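Local coordinates for protein DNA methyltransferase (PDB 4ONQ) that probably transfers methyl groups from S-adenosyl-L-methionine to the C5 position of cytosine in DNA, through the catalytic domain, bound here to sinefungin, at residues 59-64 with 344-349; 234-239 with 339-344; 45-50 with 77-82. The protein carries 5 engineered substitutions. One frame throughout, in Å; residues are numbered along the deposited sequence.

Contact 1 (59-64 with 344-349); sequences SLYDIE and ILDLVK. Engineered in segment 59-64: Ser59 (natural residue Phe).
Tyr61 is met by three residues of segment 344-349: a cation over its ring, a methyl at its edge and a carboxylate at its hydroxyl. It is the second residue of a type I' turn from Leu60 to Ile63, closed by Ile63 N to Leu60 O at 3.3 Å, and its side chain reaches tip to tip toward Lys349. The polar part of the contact is a cation-pi interaction: Lys349 NZ stands 3.9 Å from the centroid of the Tyr61 ring, 19° off its normal and displaced toward CE1. A bend at chi3 (91°) brings the ammonium over that face. The hydroxyl adds a weak hydrogen bond, Tyr61 OH to Asp346 OD2 at 3.5 Å, with ring and carboxylate nearly coplanar. The opposite charges of Asp346 and Lys349 thus both address one phenol.

The apolar part centres on one methyl group. Leu345 CD2 lies in the ring plane, 3.8 Å from Tyr61 CE2, and also meets Leu60 CD2 at 3.9 Å, the two leucines crossing at about a right angle.

Leu60 also touches Phe338 and Val342, so the C-terminal end of helix 50-59 and helix 337-352 meet directly, Leu60 and Leu345 both resting on Phe40 of strand 39-45.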
loop_
_atom_site.group_PDB
_atom_site.type_symbol
_atom_site.label_atom_id
_atom_site.label_comp_id
_atom_site.label_asym_id
_atom_site.label_seq_id
_atom_site.Cartn_x
_atom_site.Cartn_y
_atom_site.Cartn_z
ATOM N N SER A 59 -0.859 -9.510 -20.071
ATOM C CA SER A 59 -2.246 -9.082 -19.957
ATOM C C SER A 59 -2.350 -7.562 -19.920
ATOM O O SER A 59 -3.368 -6.991 -20.313
ATOM C CB SER A 59 -2.896 -9.683 -18.712
ATOM O OG SER A 59 -2.930 -11.095 -18.788
ATOM N N LEU A 60 -1.293 -6.909 -19.449
ATOM C CA LEU A 60 -1.298 -5.456 -19.315
ATOM C C LEU A 60 -0.348 -4.785 -20.298
ATOM O O LEU A 60 0.590 -4.096 -19.897
ATOM C CB LEU A 60 -0.959 -5.033 -17.881
ATOM C CG LEU A 60 -1.993 -5.347 -16.802
ATOM C CD1 LEU A 60 -1.511 -4.864 -15.440
ATOM C CD2 LEU A 60 -3.328 -4.715 -17.147
ATOM N N TYR A 61 -0.591 -5.010 -21.583
ATOM C CA TYR A 61 0.055 -4.247 -22.646
ATOM C C TYR A 61 1.582 -4.350 -22.638
ATOM O O TYR A 61 2.278 -3.404 -23.010
ATOM C CB TYR A 61 -0.422 -2.793 -22.582
ATOM C CG TYR A 61 -1.912 -2.707 -22.316
ATOM C CD1 TYR A 61 -2.832 -3.049 -23.298
ATOM C CD2 TYR A 61 -2.398 -2.315 -21.076
ATOM C CE1 TYR A 61 -4.193 -2.989 -23.060
ATOM C CE2 TYR A 61 -3.759 -2.254 -20.827
ATOM C CZ TYR A 61 -4.649 -2.591 -21.822
ATOM O OH TYR A 61 -6.002 -2.528 -21.579
ATOM N N ASP A 62 2.081 -5.508 -22.202
ATOM C CA ASP A 62 3.505 -5.858 -22.242
ATOM C C ASP A 62 4.407 -5.077 -21.288
ATOM O O ASP A 62 5.616 -5.305 -21.249
ATOM C CB ASP A 62 4.047 -5.769 -23.665
ATOM C CG ASP A 62 3.307 -6.670 -24.619
ATOM O OD1 ASP A 62 3.007 -7.818 -24.231
ATOM O OD2 ASP A 62 3.022 -6.227 -25.752
ATOM N N ILE A 63 3.814 -4.172 -20.515
ATOM C CA ILE A 63 4.557 -3.340 -19.569
ATOM C C ILE A 63 5.350 -4.161 -18.542
ATOM O O ILE A 63 4.854 -5.146 -17.992
ATOM C CB ILE A 63 3.613 -2.349 -18.845
ATOM C CG1 ILE A 63 2.873 -1.483 -19.872
ATOM C CG2 ILE A 63 4.382 -1.482 -17.854
ATOM C CD1 ILE A 63 2.069 -0.355 -19.258
ATOM N N GLU A 64 6.562 -3.756 -18.262
ATOM C CA GLU A 64 7.311 -4.464 -17.271
ATOM C C GLU A 64 7.086 -3.820 -15.939
ATOM O O GLU A 64 7.043 -2.614 -15.824
ATOM C CB GLU A 64 8.789 -4.410 -17.571
ATOM C CG GLU A 64 9.258 -5.208 -18.722
ATOM C CD GLU A 64 10.524 -4.622 -19.284
ATOM O OE1 GLU A 64 10.885 -3.510 -18.860
ATOM O OE2 GLU A 64 11.163 -5.257 -20.142
ATOM N N ILE A 344 -11.923 -4.857 -17.062
ATOM C CA ILE A 344 -12.473 -3.531 -16.807
ATOM C C ILE A 344 -11.603 -2.408 -17.372
ATOM O O ILE A 344 -12.117 -1.471 -17.997
ATOM C CB ILE A 344 -12.753 -3.329 -15.309
ATOM C CG1 ILE A 344 -13.903 -4.241 -14.890
ATOM C CG2 ILE A 344 -13.071 -1.880 -15.001
ATOM C CD1 ILE A 344 -14.443 -3.950 -13.531
ATOM N N LEU A 345 -10.293 -2.506 -17.168
ATOM C CA LEU A 345 -9.374 -1.514 -17.721
ATOM C C LEU A 345 -9.544 -1.455 -19.236
ATOM O O LEU A 345 -9.633 -0.373 -19.823
ATOM C CB LEU A 345 -7.924 -1.837 -17.351
ATOM C CG LEU A 345 -6.832 -1.029 -18.061
ATOM C CD1 LEU A 345 -7.038 0.464 -17.875
ATOM C CD2 LEU A 345 -5.456 -1.435 -17.565
ATOM N N ASP A 346 -9.620 -2.625 -19.859
ATOM C CA ASP A 346 -9.781 -2.690 -21.303
ATOM C C ASP A 346 -11.101 -2.070 -21.763
ATOM O O ASP A 346 -11.127 -1.317 -22.740
ATOM C CB ASP A 346 -9.651 -4.128 -21.806
ATOM C CG ASP A 346 -9.456 -4.196 -23.303
ATOM O OD1 ASP A 346 -10.402 -4.603 -24.011
ATOM O OD2 ASP A 346 -8.361 -3.818 -23.772
ATOM N N LEU A 347 -12.192 -2.379 -21.067
ATOM C CA LEU A 347 -13.478 -1.756 -21.375
ATOM C C LEU A 347 -13.382 -0.229 -21.316
ATOM O O LEU A 347 -13.855 0.463 -22.222
ATOM C CB LEU A 347 -14.569 -2.254 -20.423
ATOM C CG LEU A 347 -15.200 -3.616 -20.716
ATOM C CD1 LEU A 347 -15.921 -4.143 -19.487
ATOM C CD2 LEU A 347 -16.161 -3.511 -21.888
ATOM N N VAL A 348 -12.753 0.289 -20.261
ATOM C CA VAL A 348 -12.620 1.736 -20.072
ATOM C C VAL A 348 -11.785 2.400 -21.177
ATOM O O VAL A 348 -12.178 3.439 -21.732
ATOM C CB VAL A 348 -12.022 2.076 -18.677
ATOM C CG1 VAL A 348 -11.628 3.538 -18.601
ATOM C CG2 VAL A 348 -13.010 1.729 -17.569
ATOM N N LYS A 349 -10.696 1.783 -21.562
ATOM C CA LYS A 349 -9.863 2.364 -22.567
ATOM C C LYS A 349 -10.523 2.310 -23.904
ATOM O O LYS A 349 -10.414 3.219 -24.688
ATOM C CB LYS A 349 -8.570 1.610 -22.642
ATOM C CG LYS A 349 -7.719 2.103 -23.716
ATOM C CD LYS A 349 -6.293 1.928 -23.402
ATOM C CE LYS A 349 -5.795 0.633 -23.890
ATOM N NZ LYS A 349 -4.316 0.632 -23.994
#

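Contact 2 (234-239 with 339-344); sequences LSLFSG and SSYVRI. Engineered in segment 339-344: Ser339 (natural residue Tyr), Ser340 (natural residue Asp). With SFG (sinefungin), chain C.
Buried helix-on-sheet packing joins helix 337-352 to strand 231-236, an inner strand of the mixed sheet, just where that strand ends in the sinefungin pocket. Strand 234-236 and helix 339-344 run nearly antiparallel, at 164°, with their axes 10.6 Å apart, and the space is bridged by hydrocarbon.

Two leucines alternate with Ser235, whose side chain points away from the helix toward Glu244. Leu234, with CG anti to the backbone N, sends CD2 across Ile344 to touch CG2 at 3.6 Å, the side chains crossing at about a right angle. Leu236 meets two helix residues at once: its CD1 approaches Ile344 CG2 and, at 3.8 Å, Tyr341 CD1. Tyr341 (chi1 180°) carries its ring onward to Tyr42 and Val310, so it also packs on the neighbouring strands 39-45 and 309-312.

Phe237 passes the packing on to the ligand. One edge of its ring, at CE2, rests 4.1 Å from Tyr341 CB, and CZ lies near CB of the engineered Ser340, whose OG is bonded to Ser336 O. From the opposite side, Phe237 CD1 comes within 3.2 Å of sinefungin N3. The chain then turns through Ser238 into Gly239, which has no side chain; a CB there would lie only 2.4 Å from sinefungin CA. The sequence Phe-Ser-Gly corresponds to the start of the first, glycine-rich motif of C5-methyltransferases.

The chemistry is divided accordingly. Toward the helix the contact is purely apolar, whereas the backbone of the same loop meets the polar ligand, Phe237 O taking a weak bond from sinefungin N at 3.3 Å. The Phe237 ring touches the helix with one edge and the adenine with the other, so apolar packing of the helix bears directly on the pocket wall.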
loop_
_atom_site.group_PDB
_atom_site.type_symbol
_atom_site.label_atom_id
_atom_site.label_comp_id
_atom_site.label_asym_id
_atom_site.label_seq_id
_atom_site.Cartn_x
_atom_site.Cartn_y
_atom_site.Cartn_z
ATOM N N LEU A 234 -11.226 5.493 -11.249
ATOM C CA LEU A 234 -11.833 4.189 -11.065
ATOM C C LEU A 234 -10.935 3.397 -10.127
ATOM O O LEU A 234 -9.864 2.936 -10.522
ATOM C CB LEU A 234 -12.000 3.457 -12.392
ATOM C CG LEU A 234 -12.710 2.101 -12.279
ATOM C CD1 LEU A 234 -14.009 2.269 -11.527
ATOM C CD2 LEU A 234 -12.976 1.480 -13.644
ATOM N N SER A 235 -11.363 3.264 -8.875
ATOM C CA SER A 235 -10.586 2.543 -7.876
ATOM C C SER A 235 -11.148 1.142 -7.673
ATOM O O SER A 235 -12.234 0.976 -7.121
ATOM C CB SER A 235 -10.578 3.306 -6.554
ATOM O OG SER A 235 -9.622 2.760 -5.665
ATOM N N LEU A 236 -10.404 0.139 -8.125
ATOM C CA LEU A 236 -10.872 -1.240 -8.075
ATOM C C LEU A 236 -10.217 -1.966 -6.920
ATOM O O LEU A 236 -9.021 -1.800 -6.690
ATOM C CB LEU A 236 -10.565 -1.962 -9.388
ATOM C CG LEU A 236 -11.192 -1.342 -10.639
ATOM C CD1 LEU A 236 -10.747 -2.076 -11.890
ATOM C CD2 LEU A 236 -12.707 -1.353 -10.518
ATOM N N PHE A 237 -11.008 -2.768 -6.207
ATOM C CA PHE A 237 -10.555 -3.442 -4.996
ATOM C C PHE A 237 -9.925 -2.417 -4.069
ATOM O O PHE A 237 -8.775 -2.569 -3.660
ATOM C CB PHE A 237 -9.535 -4.526 -5.337
ATOM C CG PHE A 237 -9.900 -5.345 -6.536
ATOM C CD1 PHE A 237 -10.985 -6.202 -6.501
ATOM C CD2 PHE A 237 -9.152 -5.266 -7.698
ATOM C CE1 PHE A 237 -11.322 -6.959 -7.601
ATOM C CE2 PHE A 237 -9.484 -6.021 -8.803
ATOM C CZ PHE A 237 -10.571 -6.869 -8.754
ATOM N N SER A 238 -10.679 -1.368 -3.754
ATOM C CA SER A 238 -10.102 -0.163 -3.161
ATOM C C SER A 238 -9.790 -0.247 -1.669
ATOM O O SER A 238 -9.053 0.589 -1.146
ATOM C CB SER A 238 -10.988 1.051 -3.452
ATOM O OG SER A 238 -12.347 0.756 -3.212
ATOM N N GLY A 239 -10.358 -1.245 -0.995
ATOM C CA GLY A 239 -10.096 -1.484 0.415
ATOM C C GLY A 239 -10.409 -0.307 1.321
ATOM O O GLY A 239 -11.537 0.184 1.359
ATOM N N SER A 339 -8.190 -10.821 -13.586
ATOM C CA SER A 339 -8.799 -10.831 -14.873
ATOM C C SER A 339 -9.878 -9.841 -14.904
ATOM O O SER A 339 -10.134 -9.237 -15.895
ATOM C CB SER A 339 -9.369 -12.197 -15.174
ATOM O OG SER A 339 -8.336 -13.150 -15.215
ATOM N N SER A 340 -10.545 -9.705 -13.797
ATOM C CA SER A 340 -11.576 -8.681 -13.691
ATOM C C SER A 340 -10.973 -7.289 -13.867
ATOM O O SER A 340 -11.531 -6.437 -14.574
ATOM C CB SER A 340 -12.301 -8.785 -12.351
ATOM O OG SER A 340 -13.064 -9.978 -12.276
ATOM N N TYR A 341 -9.824 -7.066 -13.233
ATOM C CA TYR A 341 -9.127 -5.795 -13.382
ATOM C C TYR A 341 -8.814 -5.517 -14.848
ATOM O O TYR A 341 -9.081 -4.427 -15.355
ATOM C CB TYR A 341 -7.837 -5.780 -12.561
ATOM C CG TYR A 341 -7.058 -4.492 -12.677
ATOM C CD1 TYR A 341 -7.256 -3.456 -11.777
ATOM C CD2 TYR A 341 -6.122 -4.310 -13.686
ATOM C CE1 TYR A 341 -6.549 -2.278 -11.878
ATOM C CE2 TYR A 341 -5.413 -3.135 -13.799
ATOM C CZ TYR A 341 -5.628 -2.122 -12.892
ATOM O OH TYR A 341 -4.921 -0.946 -13.001
ATOM N N VAL A 342 -8.253 -6.515 -15.521
ATOM C CA VAL A 342 -7.859 -6.374 -16.918
ATOM C C VAL A 342 -9.060 -6.112 -17.830
ATOM O O VAL A 342 -9.032 -5.204 -18.665
ATOM C CB VAL A 342 -7.101 -7.625 -17.399
ATOM C CG1 VAL A 342 -6.761 -7.520 -18.882
ATOM C CG2 VAL A 342 -5.845 -7.815 -16.570
ATOM N N ARG A 343 -10.109 -6.911 -17.653
ATOM C CA ARG A 343 -11.346 -6.770 -18.413
ATOM C C ARG A 343 -11.872 -5.349 -18.294
ATOM O O ARG A 343 -12.212 -4.705 -19.292
ATOM C CB ARG A 343 -12.401 -7.744 -17.883
ATOM C CG ARG A 343 -13.658 -7.838 -18.731
ATOM C CD ARG A 343 -14.816 -8.464 -17.956
ATOM N NE ARG A 343 -15.556 -7.469 -17.182
ATOM C CZ ARG A 343 -15.731 -7.516 -15.865
ATOM N NH1 ARG A 343 -15.225 -8.519 -15.161
ATOM N NH2 ARG A 343 -16.420 -6.562 -15.255
ATOM N N ILE A 344 -11.923 -4.857 -17.062
ATOM C CA ILE A 344 -12.473 -3.531 -16.807
ATOM C C ILE A 344 -11.603 -2.408 -17.372
ATOM O O ILE A 344 -12.117 -1.471 -17.997
ATOM C CB ILE A 344 -12.753 -3.329 -15.309
ATOM C CG1 ILE A 344 -13.903 -4.241 -14.890
ATOM C CG2 ILE A 344 -13.071 -1.880 -15.001
ATOM C CD1 ILE A 344 -14.443 -3.950 -13.531
HETATM N N SFG C . -6.144 -1.346 -2.126
HETATM C CA SFG C . -6.651 -1.655 -0.777
HETATM C C SFG C . -6.057 -0.611 0.166
HETATM O O SFG C . -5.180 0.152 -0.291
HETATM O OXT SFG C . -6.553 -0.555 1.311
HETATM C CB SFG C . -6.254 -3.100 -0.429
HETATM C CG SFG C . -7.072 -3.940 -1.407
HETATM C CD SFG C . -6.952 -5.478 -1.449
HETATM N NE SFG C . -5.613 -5.941 -1.823
HETATM C "C5'" SFG C . -8.052 -5.812 -2.473
HETATM C "C4'" SFG C . -9.259 -5.306 -1.641
HETATM O "O4'" SFG C . -9.930 -6.410 -2.408
HETATM C "C3'" SFG C . -9.974 -5.794 -0.387
HETATM O "O3'" SFG C . -11.022 -4.912 -0.021
HETATM C "C2'" SFG C . -10.468 -7.132 -0.773
HETATM O "O2'" SFG C . -11.384 -7.604 0.221
HETATM C "C1'" SFG C . -11.279 -6.485 -1.925
HETATM N N9 SFG C . -12.024 -7.532 -2.666
HETATM C C8 SFG C . -11.999 -8.850 -2.561
HETATM N N7 SFG C . -12.819 -9.357 -3.478
HETATM C C5 SFG C . -13.341 -8.350 -4.179
HETATM C C6 SFG C . -14.209 -8.320 -5.197
HETATM N N6 SFG C . -14.666 -9.493 -5.629
HETATM N N1 SFG C . -14.610 -7.175 -5.765
HETATM C C2 SFG C . -14.099 -5.976 -5.270
HETATM N N3 SFG C . -13.194 -6.035 -4.205
HETATM C C4 SFG C . -12.816 -7.223 -3.700
#

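Contact 3 (45-50 with 77-82); sequences VALAPK and ARKRGY
The guanidinium of Arg80 is sandwiched: Val45 CG2 sits 4.3 Å above one face, and Arg78 CG lies 3.9 Å above the opposite face, each over the centre. At its edge, within the guanidinium plane, Lys79 O accepts from Arg80 NH2 at 2.6 Å, while Arg80 NE makes a salt bridge with Glu43. The guanidinium of Arg78 is itself overlain, with Arg80 NH1 3.5 Å above its plane and offset toward the rim. Two like charges are therefore close, and Glu43 may offset part of the repulsion.

Arg80 starts out pointing away from segment 45-50 and returns because its chain bends at chi2 (-83°), laying CD and the guanidinium alongside the backbone and methyls of Val45. Lys79 O then receives a second donor from across the contact, Ala46 N at 3.1 Å with an N-H...O angle of 157°. Both donors stand above the carbonyl plane, so the oxygen is gripped twice, and Arg80 is tied to the very carbonyl that joins the two segments.

Beside this bond the packing is hydrocarbon. Ala46 CB meets Lys79 CB at 3.7 Å, and Leu47 CD2 touches the extended Lys79 chain at CD, 3.8 Å away, crossing it obliquely before the ammonium leads off.

Val45 and Arg80 form an antiparallel non-hydrogen-bonded pair, CA to CA 4.7 Å, at the end of strand 39-45, after which helical torsions at Ala46 turn the chain toward helix 50-59. Strand 79-84, inserted between strands 66-69 and 39-45 and antiparallel to both, is the reversed strand characteristic of the class I methyltransferase sheet.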
loop_
_atom_site.group_PDB
_atom_site.type_symbol
_atom_site.label_atom_id
_atom_site.label_comp_id
_atom_site.label_asym_id
_atom_site.label_seq_id
_atom_site.Cartn_x
_atom_site.Cartn_y
_atom_site.Cartn_z
ATOM N N VAL A 45 2.030 -8.457 -5.261
ATOM C CA VAL A 45 3.163 -8.947 -4.481
ATOM C C VAL A 45 4.381 -9.116 -5.380
ATOM O O VAL A 45 4.273 -9.652 -6.478
ATOM C CB VAL A 45 2.841 -10.301 -3.826
ATOM C CG1 VAL A 45 4.011 -10.775 -2.975
ATOM C CG2 VAL A 45 1.574 -10.198 -2.992
ATOM N N ALA A 46 5.534 -8.640 -4.921
ATOM C CA ALA A 46 6.765 -8.759 -5.693
ATOM C C ALA A 46 7.177 -10.218 -5.883
ATOM O O ALA A 46 7.417 -10.659 -7.006
ATOM C CB ALA A 46 7.886 -7.980 -5.033
ATOM N N LEU A 47 7.263 -10.963 -4.785
ATOM C CA LEU A 47 7.729 -12.344 -4.846
ATOM C C LEU A 47 6.665 -13.280 -5.404
ATOM O O LEU A 47 5.649 -13.541 -4.765
ATOM C CB LEU A 47 8.204 -12.823 -3.476
ATOM C CG LEU A 47 9.667 -12.501 -3.160
ATOM C CD1 LEU A 47 10.550 -12.883 -4.339
ATOM C CD2 LEU A 47 9.857 -11.042 -2.790
ATOM N N ALA A 48 6.915 -13.782 -6.608
ATOM C CA ALA A 48 5.960 -14.620 -7.312
ATOM C C ALA A 48 6.718 -15.338 -8.412
ATOM O O ALA A 48 7.756 -14.847 -8.855
ATOM C CB ALA A 48 4.845 -13.763 -7.897
ATOM N N PRO A 49 6.223 -16.508 -8.847
ATOM C CA PRO A 49 6.951 -17.231 -9.898
ATOM C C PRO A 49 7.057 -16.436 -11.200
ATOM O O PRO A 49 6.244 -15.545 -11.447
ATOM C CB PRO A 49 6.127 -18.512 -10.095
ATOM C CG PRO A 49 4.729 -18.152 -9.725
ATOM C CD PRO A 49 4.799 -16.898 -8.923
ATOM N N LYS A 50 8.070 -16.757 -12.001
ATOM C CA LYS A 50 8.351 -16.074 -13.264
ATOM C C LYS A 50 7.118 -15.992 -14.170
ATOM O O LYS A 50 6.813 -14.940 -14.756
ATOM C CB LYS A 50 9.497 -16.800 -13.982
ATOM C CG LYS A 50 9.791 -16.326 -15.394
ATOM C CD LYS A 50 10.766 -15.160 -15.415
ATOM C CE LYS A 50 11.181 -14.832 -16.845
ATOM N NZ LYS A 50 12.058 -13.631 -16.919
ATOM N N ALA A 77 9.183 -2.839 5.733
ATOM C CA ALA A 77 9.361 -3.352 4.404
ATOM C C ALA A 77 8.090 -3.807 3.707
ATOM O O ALA A 77 7.235 -4.394 4.295
ATOM C CB ALA A 77 10.364 -4.463 4.428
ATOM N N ARG A 78 7.986 -3.503 2.438
ATOM C CA ARG A 78 6.953 -4.053 1.632
ATOM C C ARG A 78 7.395 -4.129 0.187
ATOM O O ARG A 78 7.640 -3.129 -0.425
ATOM C CB ARG A 78 5.731 -3.190 1.768
ATOM C CG ARG A 78 4.457 -3.801 1.317
ATOM C CD ARG A 78 3.356 -2.869 1.706
ATOM N NE ARG A 78 2.068 -3.518 1.745
ATOM C CZ ARG A 78 1.578 -4.154 2.788
ATOM N NH1 ARG A 78 0.403 -4.684 2.710
ATOM N NH2 ARG A 78 2.242 -4.249 3.900
ATOM N N LYS A 79 7.413 -5.331 -0.356
ATOM C CA LYS A 79 7.974 -5.590 -1.660
ATOM C C LYS A 79 6.917 -5.819 -2.648
ATOM O O LYS A 79 6.187 -6.735 -2.547
ATOM C CB LYS A 79 8.811 -6.831 -1.612
ATOM C CG LYS A 79 10.036 -6.655 -0.796
ATOM C CD LYS A 79 10.829 -7.919 -0.787
ATOM C CE LYS A 79 12.174 -7.672 -0.186
ATOM N NZ LYS A 79 12.566 -8.781 0.700
ATOM N N ARG A 80 6.866 -4.978 -3.640
ATOM C CA ARG A 80 5.782 -5.021 -4.550
ATOM C C ARG A 80 6.254 -4.767 -5.954
ATOM O O ARG A 80 7.282 -4.192 -6.190
ATOM C CB ARG A 80 4.690 -4.034 -4.123
ATOM C CG ARG A 80 3.996 -4.361 -2.815
ATOM C CD ARG A 80 2.909 -5.370 -3.062
ATOM N NE ARG A 80 2.265 -5.848 -1.866
ATOM C CZ ARG A 80 2.839 -6.615 -0.965
ATOM N NH1 ARG A 80 2.178 -6.993 0.102
ATOM N NH2 ARG A 80 4.068 -7.015 -1.134
ATOM N N GLY A 81 5.476 -5.252 -6.881
ATOM C CA GLY A 81 5.628 -4.948 -8.292
ATOM C C GLY A 81 4.449 -4.115 -8.771
ATOM O O GLY A 81 3.286 -4.486 -8.569
ATOM N N TYR A 82 4.749 -2.975 -9.389
ATOM C CA TYR A 82 3.715 -2.080 -9.897
ATOM C C TYR A 82 3.765 -1.983 -11.417
ATOM O O TYR A 82 4.763 -1.555 -11.985
ATOM C CB TYR A 82 3.867 -0.679 -9.298
ATOM C CG TYR A 82 3.894 -0.646 -7.788
ATOM C CD1 TYR A 82 2.731 -0.442 -7.051
ATOM C CD2 TYR A 82 5.085 -0.813 -7.095
ATOM C CE1 TYR A 82 2.757 -0.405 -5.662
ATOM C CE2 TYR A 82 5.123 -0.779 -5.716
ATOM C CZ TYR A 82 3.959 -0.575 -5.002
ATOM O OH TYR A 82 4.016 -0.554 -3.628
#

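How the contacts relate
Contact 2 is wholly buried, while contacts 1 and 3 are partly buried and each mixes charged groups with apolar ones. Contacts 1 and 2 use successive turns of helix 337-352, share Ile344 and touch each other where Leu60 meets Val342 and Tyr341; their chemistry changes from a cation over a phenol near the helix end to hydrocarbon against the sheet. Contact 3, centred 19 Å from either, reaches the same sheet as contact 2 but through backbone pairing and a guanidinium held between aliphatic carbons. Segments 45-50 and 59-64 flank helix 50-59, so contacts 1 and 3 join the chain at its two ends to different elements, helix 337-352 and strand 79-84.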